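Local coordinates for putative pachytene checkpoint protein 2 (Caenorhabditis elegans, PDB 4XGU) that binds and hydrolyses ATP as a protein-remodelling AAA+ ATPase and probably plays a key role in meiotic chromosome recombination, at residues B[138-143]-B[327-332]; B[285-288]-B[292-295]; B[19-24]-B[31-36]; B[392-397]-B[409-414]. All blocks are in the same frame, centred on the assembly; numbering follows the deposited sequence.

Interaction 1: residues B[138-143]-B[327-332]; sequences NLIYDS and RYSMLK. With ADP (adenosine-5'-diphosphate), chain H.
Ile-140 meets both the adenine of ADP and the lid helix that carries Ser-329 and Met-330. Its backbone reads the base much as a pairing partner would: Ile-140 N donates to ADP N1 (2.9 Å, N-H...N angle 161°), and ADP N6 donates to Ile-140 O (2.8 Å). Because these are main-chain groups, the side chain is left to pack, and a branched isoleucine fills two directions at once. Ile-140 CG2, placed opposite the backbone N by a chi1 of -54°, lies 3.6 Å from Ser-329 CB, while Ile-140 CD1 rests 4.0 Å from Met-330 CG. An unbranched, extended methionine suits the next place, since it carries its methyl group from the helix to the base, Met-330 CE standing 3.4 Å from ADP N6. Tyr-141 presents one ring face to that same amino group, with N6 above the ring but offset toward its rim. Replacing this tyrosine by an alanine is likely to leave N6 without its aromatic cover and Thr-183 O without the hydroxyl bonded to it. In the second shell, Ser-329 OG is tied back to Phe-325 O, keeping its polar end within its own helix. The loop between helices 135-138 and 145-161 thus joins helix 324-340 at the nucleotide, while helix 185-199 packs against Leu-139 and Tyr-141, and Ile-387 of helix 384-397 against Met-330.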
# COMPACT_ATOMS: atom_id res chain seq x y z
N ASN B 138 23.87 -39.08 -15.33
CA ASN B 138 22.81 -39.62 -14.50
C ASN B 138 21.54 -38.78 -14.53
O ASN B 138 20.52 -39.16 -13.97
CB ASN B 138 23.30 -39.77 -13.07
CG ASN B 138 24.53 -40.65 -12.98
OD1 ASN B 138 24.55 -41.75 -13.52
ND2 ASN B 138 25.57 -40.16 -12.31
N LEU B 139 21.61 -37.63 -15.20
CA LEU B 139 20.43 -36.81 -15.41
C LEU B 139 19.58 -37.41 -16.53
O LEU B 139 20.08 -37.64 -17.63
CB LEU B 139 20.82 -35.37 -15.73
CG LEU B 139 21.35 -34.56 -14.55
CD1 LEU B 139 21.81 -33.18 -14.99
CD2 LEU B 139 20.28 -34.44 -13.48
N ILE B 140 18.31 -37.67 -16.23
CA ILE B 140 17.43 -38.37 -17.17
C ILE B 140 16.23 -37.54 -17.61
O ILE B 140 15.38 -37.17 -16.79
CB ILE B 140 16.90 -39.68 -16.56
CG1 ILE B 140 18.06 -40.55 -16.09
CG2 ILE B 140 16.04 -40.41 -17.57
CD1 ILE B 140 17.61 -41.86 -15.47
N TYR B 141 16.14 -37.28 -18.91
CA TYR B 141 15.02 -36.55 -19.47
C TYR B 141 14.54 -37.24 -20.75
O TYR B 141 15.30 -37.97 -21.38
CB TYR B 141 15.39 -35.10 -19.75
CG TYR B 141 15.72 -34.30 -18.51
CD1 TYR B 141 14.72 -33.84 -17.67
CD2 TYR B 141 17.04 -34.01 -18.18
CE1 TYR B 141 15.02 -33.12 -16.53
CE2 TYR B 141 17.35 -33.28 -17.04
CZ TYR B 141 16.33 -32.84 -16.22
OH TYR B 141 16.63 -32.11 -15.09
N ASP B 142 13.29 -36.99 -21.12
CA ASP B 142 12.68 -37.65 -22.26
C ASP B 142 12.47 -36.68 -23.42
O ASP B 142 11.97 -37.05 -24.48
CB ASP B 142 11.34 -38.27 -21.84
CG ASP B 142 10.72 -39.13 -22.93
OD1 ASP B 142 11.48 -39.71 -23.73
OD2 ASP B 142 9.48 -39.22 -22.98
N SER B 143 12.89 -35.43 -23.23
CA SER B 143 12.57 -34.38 -24.19
C SER B 143 13.77 -33.87 -24.97
O SER B 143 13.69 -32.84 -25.64
CB SER B 143 11.92 -33.20 -23.46
OG SER B 143 12.77 -32.71 -22.43
N ARG B 327 10.21 -41.71 -15.73
CA ARG B 327 10.07 -42.31 -14.40
C ARG B 327 10.63 -43.73 -14.39
O ARG B 327 11.36 -44.11 -13.48
CB ARG B 327 8.61 -42.32 -13.95
CG ARG B 327 8.14 -41.02 -13.33
CD ARG B 327 6.65 -41.07 -13.03
NE ARG B 327 5.84 -40.81 -14.22
CZ ARG B 327 5.16 -39.68 -14.43
NH1 ARG B 327 5.19 -38.72 -13.52
NH2 ARG B 327 4.45 -39.52 -15.54
N TYR B 328 10.28 -44.51 -15.42
CA TYR B 328 10.79 -45.87 -15.56
C TYR B 328 12.31 -45.87 -15.61
O TYR B 328 12.96 -46.69 -14.96
CB TYR B 328 10.21 -46.54 -16.81
CG TYR B 328 10.88 -47.86 -17.16
CD1 TYR B 328 12.03 -47.90 -17.94
CD2 TYR B 328 10.35 -49.06 -16.72
CE1 TYR B 328 12.64 -49.09 -18.25
CE2 TYR B 328 10.95 -50.27 -17.03
CZ TYR B 328 12.10 -50.27 -17.79
OH TYR B 328 12.71 -51.47 -18.10
N SER B 329 12.86 -44.96 -16.40
CA SER B 329 14.30 -44.87 -16.59
C SER B 329 15.03 -44.65 -15.27
O SER B 329 16.10 -45.22 -15.04
CB SER B 329 14.63 -43.73 -17.57
OG SER B 329 13.90 -43.87 -18.77
N MET B 330 14.45 -43.82 -14.41
CA MET B 330 15.03 -43.56 -13.10
C MET B 330 14.95 -44.79 -12.21
O MET B 330 15.91 -45.15 -11.54
CB MET B 330 14.33 -42.38 -12.43
CG MET B 330 14.40 -41.09 -13.22
SD MET B 330 13.50 -39.77 -12.39
CE MET B 330 13.75 -38.42 -13.53
N LEU B 331 13.78 -45.43 -12.21
CA LEU B 331 13.56 -46.63 -11.40
C LEU B 331 14.49 -47.75 -11.84
O LEU B 331 15.04 -48.47 -11.00
CB LEU B 331 12.11 -47.08 -11.50
CG LEU B 331 11.07 -46.11 -10.92
CD1 LEU B 331 9.68 -46.72 -11.00
CD2 LEU B 331 11.42 -45.75 -9.49
N LYS B 332 14.67 -47.91 -13.14
CA LYS B 332 15.55 -48.93 -13.68
C LYS B 332 17.00 -48.65 -13.29
O LYS B 332 17.74 -49.55 -12.92
CB LYS B 332 15.42 -49.02 -15.21
CG LYS B 332 16.22 -50.15 -15.84
CD LYS B 332 17.38 -49.63 -16.67
CE LYS B 332 18.18 -50.77 -17.27
NZ LYS B 332 19.32 -50.28 -18.11
PB ADP H . 16.13 -28.51 -8.32
O1B ADP H . 14.97 -28.78 -9.25
O2B ADP H . 17.24 -27.72 -8.94
O3B ADP H . 15.72 -28.03 -6.94
PA ADP H . 18.33 -30.21 -7.82
O1A ADP H . 19.06 -29.94 -9.11
O2A ADP H . 18.72 -29.47 -6.56
O3A ADP H . 16.75 -29.98 -8.07
O5' ADP H . 18.48 -31.78 -7.52
C5' ADP H . 17.34 -32.62 -7.35
C4' ADP H . 17.82 -34.04 -7.05
O4' ADP H . 16.87 -34.98 -7.55
C3' ADP H . 19.15 -34.33 -7.72
O3' ADP H . 20.19 -34.43 -6.75
C2' ADP H . 18.97 -35.65 -8.44
O2' ADP H . 19.66 -36.69 -7.74
C1' ADP H . 17.47 -35.93 -8.43
N9 ADP H . 16.93 -35.69 -9.79
C8 ADP H . 16.06 -34.71 -10.11
N7 ADP H . 15.75 -34.74 -11.43
C5 ADP H . 16.42 -35.77 -11.98
C6 ADP H . 16.53 -36.36 -13.33
N6 ADP H . 15.84 -35.84 -14.37
N1 ADP H . 17.34 -37.43 -13.48
C2 ADP H . 18.02 -37.96 -12.44
N3 ADP H . 17.97 -37.47 -11.19
C4 ADP H . 17.19 -36.40 -10.89

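Interaction 2: residues B[285-288]-B[292-295]; sequences DRIR and NVLI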
# COMPACT_ATOMS: atom_id res chain seq x y z
N ASP B 285 23.96 -7.14 -14.20
CA ASP B 285 24.26 -6.45 -15.45
C ASP B 285 25.75 -6.18 -15.65
O ASP B 285 26.26 -6.28 -16.77
CB ASP B 285 23.49 -5.14 -15.53
CG ASP B 285 22.09 -5.31 -16.08
OD1 ASP B 285 21.46 -6.35 -15.79
OD2 ASP B 285 21.63 -4.42 -16.82
N ARG B 286 26.44 -5.83 -14.57
CA ARG B 286 27.87 -5.56 -14.64
C ARG B 286 28.64 -6.80 -15.03
O ARG B 286 29.56 -6.75 -15.85
CB ARG B 286 28.39 -5.04 -13.30
CG ARG B 286 29.91 -5.02 -13.20
CD ARG B 286 30.39 -4.08 -12.12
NE ARG B 286 30.05 -4.55 -10.79
CZ ARG B 286 30.93 -4.80 -9.83
NH1 ARG B 286 32.23 -4.61 -10.06
NH2 ARG B 286 30.53 -5.22 -8.64
N ILE B 287 28.24 -7.92 -14.45
CA ILE B 287 28.96 -9.18 -14.60
C ILE B 287 28.84 -9.78 -16.00
O ILE B 287 29.84 -10.23 -16.58
CB ILE B 287 28.47 -10.18 -13.54
CG1 ILE B 287 29.05 -9.82 -12.17
CG2 ILE B 287 28.83 -11.59 -13.90
CD1 ILE B 287 29.14 -10.98 -11.22
N ARG B 288 27.63 -9.77 -16.56
CA ARG B 288 27.37 -10.40 -17.85
C ARG B 288 28.08 -9.72 -19.02
O ARG B 288 28.20 -10.31 -20.10
CB ARG B 288 25.86 -10.42 -18.12
CG ARG B 288 25.16 -9.12 -17.80
CD ARG B 288 23.69 -9.16 -18.18
NE ARG B 288 23.51 -8.89 -19.61
CZ ARG B 288 22.33 -8.86 -20.22
NH1 ARG B 288 21.22 -9.07 -19.53
NH2 ARG B 288 22.26 -8.60 -21.52
N ASN B 292 34.32 -13.61 -20.63
CA ASN B 292 34.70 -14.86 -19.98
C ASN B 292 33.82 -15.20 -18.78
O ASN B 292 34.26 -15.84 -17.84
CB ASN B 292 36.16 -14.78 -19.52
CG ASN B 292 36.37 -13.77 -18.41
OD1 ASN B 292 35.63 -12.79 -18.30
ND2 ASN B 292 37.39 -13.99 -17.59
N VAL B 293 32.56 -14.78 -18.83
CA VAL B 293 31.65 -15.00 -17.72
C VAL B 293 30.34 -15.60 -18.20
O VAL B 293 29.90 -15.33 -19.32
CB VAL B 293 31.37 -13.68 -16.97
CG1 VAL B 293 30.34 -13.88 -15.89
CG2 VAL B 293 32.65 -13.12 -16.39
N LEU B 294 29.72 -16.44 -17.37
CA LEU B 294 28.43 -17.03 -17.70
C LEU B 294 27.59 -17.21 -16.45
O LEU B 294 28.03 -17.85 -15.49
CB LEU B 294 28.63 -18.36 -18.41
CG LEU B 294 27.41 -18.95 -19.10
CD1 LEU B 294 26.88 -17.96 -20.11
CD2 LEU B 294 27.79 -20.26 -19.77
N ILE B 295 26.39 -16.65 -16.44
CA ILE B 295 25.55 -16.72 -15.24
C ILE B 295 24.31 -17.59 -15.47
O ILE B 295 23.62 -17.47 -16.48
CB ILE B 295 25.12 -15.31 -14.77
CG1 ILE B 295 24.39 -14.56 -15.88
CG2 ILE B 295 26.34 -14.50 -14.38
CD1 ILE B 295 24.20 -13.09 -15.58
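Ile-287 and Val-293 cross at about a right angle, methyl against methyl, with Ile-287 CG2 only 3.4 Å from Val-293 CG1, a close fit for two carbons. The isoleucine branch is available because chi1 of -76° sets CG2 opposite the backbone N, while CG1 leaves in another direction. The same Ile-287 CG2 also meets Ile-295 CG2 at 3.9 Å, this time at a slant, so one methyl group of the helix touches two residues of the strand. Val-293 and Ile-295 can share it because they are two apart in an extended chain and their side chains leave on the same face, whereas Leu-294 between them points away. Beta-branched residues suit such a strand, being compact and at ease in extended backbone. Beside this group, Ile-295 CD1 reaches Arg-288 CB at 4.0 Å; the arginine offers its aliphatic base here, and its chain leads the guanidinium away, where NH2 makes a weak hydrogen bond to Asn-172 OD1. The contact is a helix-to-strand connection of the P-loop ATPase core, in which helix 275-288 folds back through a short link onto strand 293-299. Phe-233 and Ile-236 of helix 228-241 pack on Ile-287, and strand 293-299 runs between the parallel strands 245-251 and 174-178.

Interaction 3: residues B[19-24]-B[31-36]; sequences QKFPKS and SEFEEL
Phe-21 and Phe-33 carry this contact, each giving up about 30 Å² to the other, and they reach across from opposite directions. Phe-21 CZ, the far end of its ring, comes to the edge of the Phe-33 ring, close to the plane of that ring. There Phe-21 CZ stands 4.1 Å from Phe-33 CE2 and equally far from Phe-33 CZ. The planes are inclined at 59° with the centroids 6.0 Å apart, an oblique pair in which only the outer carbons meet. Phenylalanine suits both places because its length lets a loop and a helix touch while their backbones stay well separated. Phe-21 extends with CG opposite the backbone N (chi1 -159°), which sends the ring from the loop toward the helix. Both residues belong to the Pch2 N-terminal domain, where the loop leaving strand 12-16 doubles back before helix 30-41, so the pair spans a strand-to-helix connection. Val-26 and Arg-29, in that connection, also pack on Phe-21, and Ile-17 lies against Phe-33, which is the more buried of the two residues. At the backbone of the loop, Lys-99 NZ donates hydrogen bonds to the carbonyl oxygens of Gln-19 and Phe-21, tying this part of the loop to the residue that follows strand 95-98.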
# COMPACT_ATOMS: atom_id res chain seq x y z
N GLN B 19 46.19 -37.79 -11.89
CA GLN B 19 46.94 -36.64 -11.41
C GLN B 19 48.43 -36.90 -11.62
O GLN B 19 49.17 -36.00 -12.02
CB GLN B 19 46.65 -36.36 -9.93
CG GLN B 19 45.31 -35.68 -9.66
CD GLN B 19 44.14 -36.65 -9.70
OE1 GLN B 19 44.32 -37.87 -9.70
NE2 GLN B 19 42.93 -36.11 -9.74
N LYS B 20 48.85 -38.13 -11.34
CA LYS B 20 50.25 -38.52 -11.51
C LYS B 20 50.69 -38.44 -12.96
O LYS B 20 51.88 -38.31 -13.25
CB LYS B 20 50.50 -39.93 -10.96
CG LYS B 20 50.56 -40.00 -9.43
CD LYS B 20 51.57 -41.03 -8.95
CE LYS B 20 50.89 -42.33 -8.54
NZ LYS B 20 51.89 -43.37 -8.15
N PHE B 21 49.73 -38.51 -13.88
CA PHE B 21 50.00 -38.27 -15.29
C PHE B 21 50.39 -36.81 -15.48
O PHE B 21 49.58 -35.91 -15.20
CB PHE B 21 48.79 -38.63 -16.15
CG PHE B 21 49.12 -38.90 -17.60
CD1 PHE B 21 49.62 -37.90 -18.41
CD2 PHE B 21 48.92 -40.16 -18.14
CE1 PHE B 21 49.92 -38.15 -19.74
CE2 PHE B 21 49.22 -40.42 -19.46
CZ PHE B 21 49.72 -39.41 -20.26
N PRO B 22 51.62 -36.55 -15.95
CA PRO B 22 52.09 -35.19 -16.21
C PRO B 22 51.42 -34.58 -17.44
O PRO B 22 51.40 -35.20 -18.50
CB PRO B 22 53.59 -35.37 -16.44
CG PRO B 22 53.71 -36.76 -16.97
CD PRO B 22 52.64 -37.56 -16.28
N LYS B 23 50.88 -33.37 -17.29
CA LYS B 23 50.15 -32.72 -18.38
C LYS B 23 51.08 -32.33 -19.52
O LYS B 23 50.65 -32.20 -20.67
CB LYS B 23 49.41 -31.48 -17.87
CG LYS B 23 48.39 -30.94 -18.85
CD LYS B 23 48.27 -29.42 -18.76
CE LYS B 23 47.75 -28.97 -17.40
NZ LYS B 23 47.51 -27.50 -17.38
N SER B 24 52.36 -32.16 -19.21
CA SER B 24 53.35 -31.77 -20.22
C SER B 24 53.53 -32.83 -21.30
O SER B 24 53.74 -32.51 -22.47
CB SER B 24 54.69 -31.47 -19.55
OG SER B 24 55.14 -32.60 -18.81
N SER B 31 48.92 -38.83 -29.81
CA SER B 31 48.56 -39.80 -30.83
C SER B 31 47.93 -41.05 -30.21
O SER B 31 46.98 -41.61 -30.75
CB SER B 31 49.79 -40.20 -31.66
OG SER B 31 50.41 -39.06 -32.24
N GLU B 32 48.47 -41.46 -29.07
CA GLU B 32 48.00 -42.65 -28.37
C GLU B 32 46.60 -42.44 -27.81
O GLU B 32 45.81 -43.38 -27.71
CB GLU B 32 48.97 -43.02 -27.25
CG GLU B 32 50.42 -43.06 -27.69
CD GLU B 32 51.36 -43.42 -26.55
OE1 GLU B 32 50.92 -44.10 -25.60
OE2 GLU B 32 52.54 -43.03 -26.62
N PHE B 33 46.28 -41.20 -27.44
CA PHE B 33 44.94 -40.87 -26.97
C PHE B 33 43.92 -41.00 -28.09
O PHE B 33 42.79 -41.42 -27.87
CB PHE B 33 44.90 -39.46 -26.39
CG PHE B 33 45.35 -39.39 -24.96
CD1 PHE B 33 44.48 -39.70 -23.93
CD2 PHE B 33 46.64 -39.00 -24.64
CE1 PHE B 33 44.88 -39.64 -22.62
CE2 PHE B 33 47.05 -38.93 -23.33
CZ PHE B 33 46.17 -39.25 -22.31
N GLU B 34 44.32 -40.62 -29.30
CA GLU B 34 43.42 -40.65 -30.44
C GLU B 34 43.12 -42.09 -30.85
O GLU B 34 42.02 -42.40 -31.32
CB GLU B 34 44.00 -39.86 -31.61
CG GLU B 34 43.03 -39.66 -32.76
CD GLU B 34 43.47 -38.58 -33.72
OE1 GLU B 34 42.72 -38.29 -34.67
OE2 GLU B 34 44.57 -38.02 -33.51
N GLU B 35 44.11 -42.96 -30.68
CA GLU B 35 43.94 -44.38 -30.94
C GLU B 35 42.95 -44.98 -29.94
O GLU B 35 42.09 -45.78 -30.31
CB GLU B 35 45.29 -45.10 -30.88
CG GLU B 35 45.60 -46.00 -32.08
CD GLU B 35 45.74 -45.24 -33.39
OE1 GLU B 35 45.81 -43.99 -33.37
OE2 GLU B 35 45.78 -45.90 -34.45
N LEU B 36 43.07 -44.56 -28.69
CA LEU B 36 42.14 -44.95 -27.63
C LEU B 36 40.70 -44.58 -27.98
O LEU B 36 39.79 -45.38 -27.82
CB LEU B 36 42.53 -44.30 -26.31
CG LEU B 36 41.46 -44.33 -25.21
CD1 LEU B 36 41.24 -45.75 -24.71
CD2 LEU B 36 41.82 -43.40 -24.05

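Interaction 4: residues B[392-397]-B[409-414]; sequences TLVYSK and MNLFLE
With chi1 at 176°, Val-394 holds CG1 opposite its backbone N and CG2 opposite its carbonyl carbon, aiming one methyl group at Leu-411 and the other at Phe-412. The setting is a helix-helix packing within the AAA+ lid, where the segments 392-397 and 409-414 cross at 117° with their axes 9.1 Å apart. Val-394 CG1 lies 3.6 Å from Leu-411 CB. Val-394 CG2 sits over the centre of the Phe-412 ring in a CH-pi contact, 4.0 Å from the centroid and just 8° off the ring normal. A short, branched valine suits this place, since it fills the gap between the helices without forcing them apart. A glycine in its place would probably leave that ring face without its methyl cover and open a gap beside Leu-411. Phe-412 leaves its backbone away from the contact, yet its ring comes back to it. Tyr-395, directed away from helix 405-420, makes a cation-pi contact with Arg-158 of a neighbouring subunit. At the exposed end of the contact Lys-397 forms its stronger salt bridge with Glu-418, and a looser one with Glu-414 whose hydrogen bond is weak, Lys-397 NZ standing 3.4 Å from Glu-414 OE2.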
# COMPACT_ATOMS: atom_id res chain seq x y z
N THR B 392 16.19 -46.03 -0.81
CA THR B 392 16.57 -46.19 0.59
C THR B 392 15.37 -46.53 1.47
O THR B 392 15.53 -47.12 2.54
CB THR B 392 17.27 -44.94 1.15
OG1 THR B 392 17.66 -45.17 2.51
CG2 THR B 392 16.35 -43.74 1.10
N LEU B 393 14.17 -46.17 1.03
CA LEU B 393 12.95 -46.56 1.72
C LEU B 393 12.66 -48.03 1.45
O LEU B 393 12.19 -48.75 2.33
CB LEU B 393 11.77 -45.68 1.29
CG LEU B 393 10.42 -46.00 1.92
CD1 LEU B 393 10.48 -45.91 3.44
CD2 LEU B 393 9.34 -45.08 1.38
N VAL B 394 12.93 -48.46 0.23
CA VAL B 394 12.74 -49.85 -0.16
C VAL B 394 13.69 -50.77 0.61
O VAL B 394 13.31 -51.87 1.02
CB VAL B 394 12.96 -50.05 -1.68
CG1 VAL B 394 12.84 -51.51 -2.05
CG2 VAL B 394 11.96 -49.21 -2.46
N TYR B 395 14.91 -50.30 0.82
CA TYR B 395 15.94 -51.07 1.51
C TYR B 395 15.55 -51.34 2.96
O TYR B 395 15.83 -52.42 3.49
CB TYR B 395 17.27 -50.33 1.46
CG TYR B 395 18.48 -51.22 1.66
CD1 TYR B 395 18.36 -52.60 1.59
CD2 TYR B 395 19.73 -50.68 1.91
CE1 TYR B 395 19.46 -53.42 1.77
CE2 TYR B 395 20.83 -51.49 2.09
CZ TYR B 395 20.69 -52.85 2.02
OH TYR B 395 21.79 -53.67 2.20
N SER B 396 14.93 -50.36 3.60
CA SER B 396 14.55 -50.48 5.01
C SER B 396 13.40 -51.47 5.20
O SER B 396 13.33 -52.16 6.22
CB SER B 396 14.16 -49.12 5.58
OG SER B 396 13.00 -48.61 4.94
N LYS B 397 12.50 -51.53 4.23
CA LYS B 397 11.36 -52.44 4.29
C LYS B 397 11.77 -53.91 4.19
O LYS B 397 11.18 -54.77 4.83
CB LYS B 397 10.35 -52.11 3.18
CG LYS B 397 9.62 -50.80 3.36
CD LYS B 397 8.38 -50.75 2.49
CE LYS B 397 7.50 -49.56 2.85
NZ LYS B 397 6.06 -49.93 2.84
N MET B 409 10.51 -55.57 -7.08
CA MET B 409 9.41 -54.93 -7.79
C MET B 409 8.23 -54.72 -6.85
O MET B 409 7.55 -53.70 -6.90
CB MET B 409 9.00 -55.77 -9.00
CG MET B 409 8.94 -55.01 -10.31
SD MET B 409 10.48 -54.16 -10.71
CE MET B 409 11.65 -55.51 -10.65
N ASN B 410 7.99 -55.71 -5.99
CA ASN B 410 6.88 -55.64 -5.04
C ASN B 410 7.12 -54.58 -3.97
O ASN B 410 6.21 -53.87 -3.56
CB ASN B 410 6.64 -57.00 -4.40
CG ASN B 410 5.17 -57.25 -4.08
OD1 ASN B 410 4.44 -57.81 -4.89
ND2 ASN B 410 4.74 -56.82 -2.89
N LEU B 411 8.37 -54.48 -3.51
CA LEU B 411 8.72 -53.51 -2.47
C LEU B 411 8.71 -52.09 -3.02
O LEU B 411 8.25 -51.16 -2.36
CB LEU B 411 10.08 -53.83 -1.86
CG LEU B 411 10.20 -55.14 -1.08
CD1 LEU B 411 11.52 -55.18 -0.31
CD2 LEU B 411 9.02 -55.33 -0.14
N PHE B 412 9.23 -51.93 -4.24
CA PHE B 412 9.26 -50.63 -4.90
C PHE B 412 7.85 -50.07 -5.04
O PHE B 412 7.61 -48.90 -4.78
CB PHE B 412 9.93 -50.73 -6.27
CG PHE B 412 11.35 -50.23 -6.29
CD1 PHE B 412 11.62 -48.89 -6.51
CD2 PHE B 412 12.41 -51.09 -6.09
CE1 PHE B 412 12.92 -48.42 -6.53
CE2 PHE B 412 13.71 -50.63 -6.11
CZ PHE B 412 13.97 -49.30 -6.33
N LEU B 413 6.92 -50.93 -5.44
CA LEU B 413 5.53 -50.53 -5.60
C LEU B 413 4.93 -50.07 -4.27
O LEU B 413 4.19 -49.09 -4.22
CB LEU B 413 4.70 -51.68 -6.18
CG LEU B 413 3.25 -51.35 -6.52
CD1 LEU B 413 3.19 -50.38 -7.69
CD2 LEU B 413 2.47 -52.62 -6.83
N GLU B 414 5.26 -50.78 -3.19
CA GLU B 414 4.75 -50.42 -1.87
C GLU B 414 5.29 -49.07 -1.42
O GLU B 414 4.55 -48.26 -0.84
CB GLU B 414 5.11 -51.49 -0.85
CG GLU B 414 4.05 -52.56 -0.67
CD GLU B 414 3.91 -53.01 0.77
OE1 GLU B 414 2.84 -53.53 1.13
OE2 GLU B 414 4.88 -52.83 1.54

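Overall arrangement
Interaction 2 is the most buried contact, a purely aliphatic helix-to-strand packing in the ATPase core, whereas interaction 3 is the smallest, a single aromatic pair in the N-terminal domain, about 34 Å away between centres. Interactions 1 and 4 both involve the lid and touch each other through Leu-331 and Phe-412. Their chemistry differs with position: interaction 1, at the nucleotide, adds backbone hydrogen bonds to the base, while interaction 4, farther out, buries the largest area and ends in an exposed charged pair. Helix 384-397 serves both, packing Ile-387 on Met-330 and Val-394 on helix 405-420. Interactions 1 and 2 lie on opposite sides of the chain's centre.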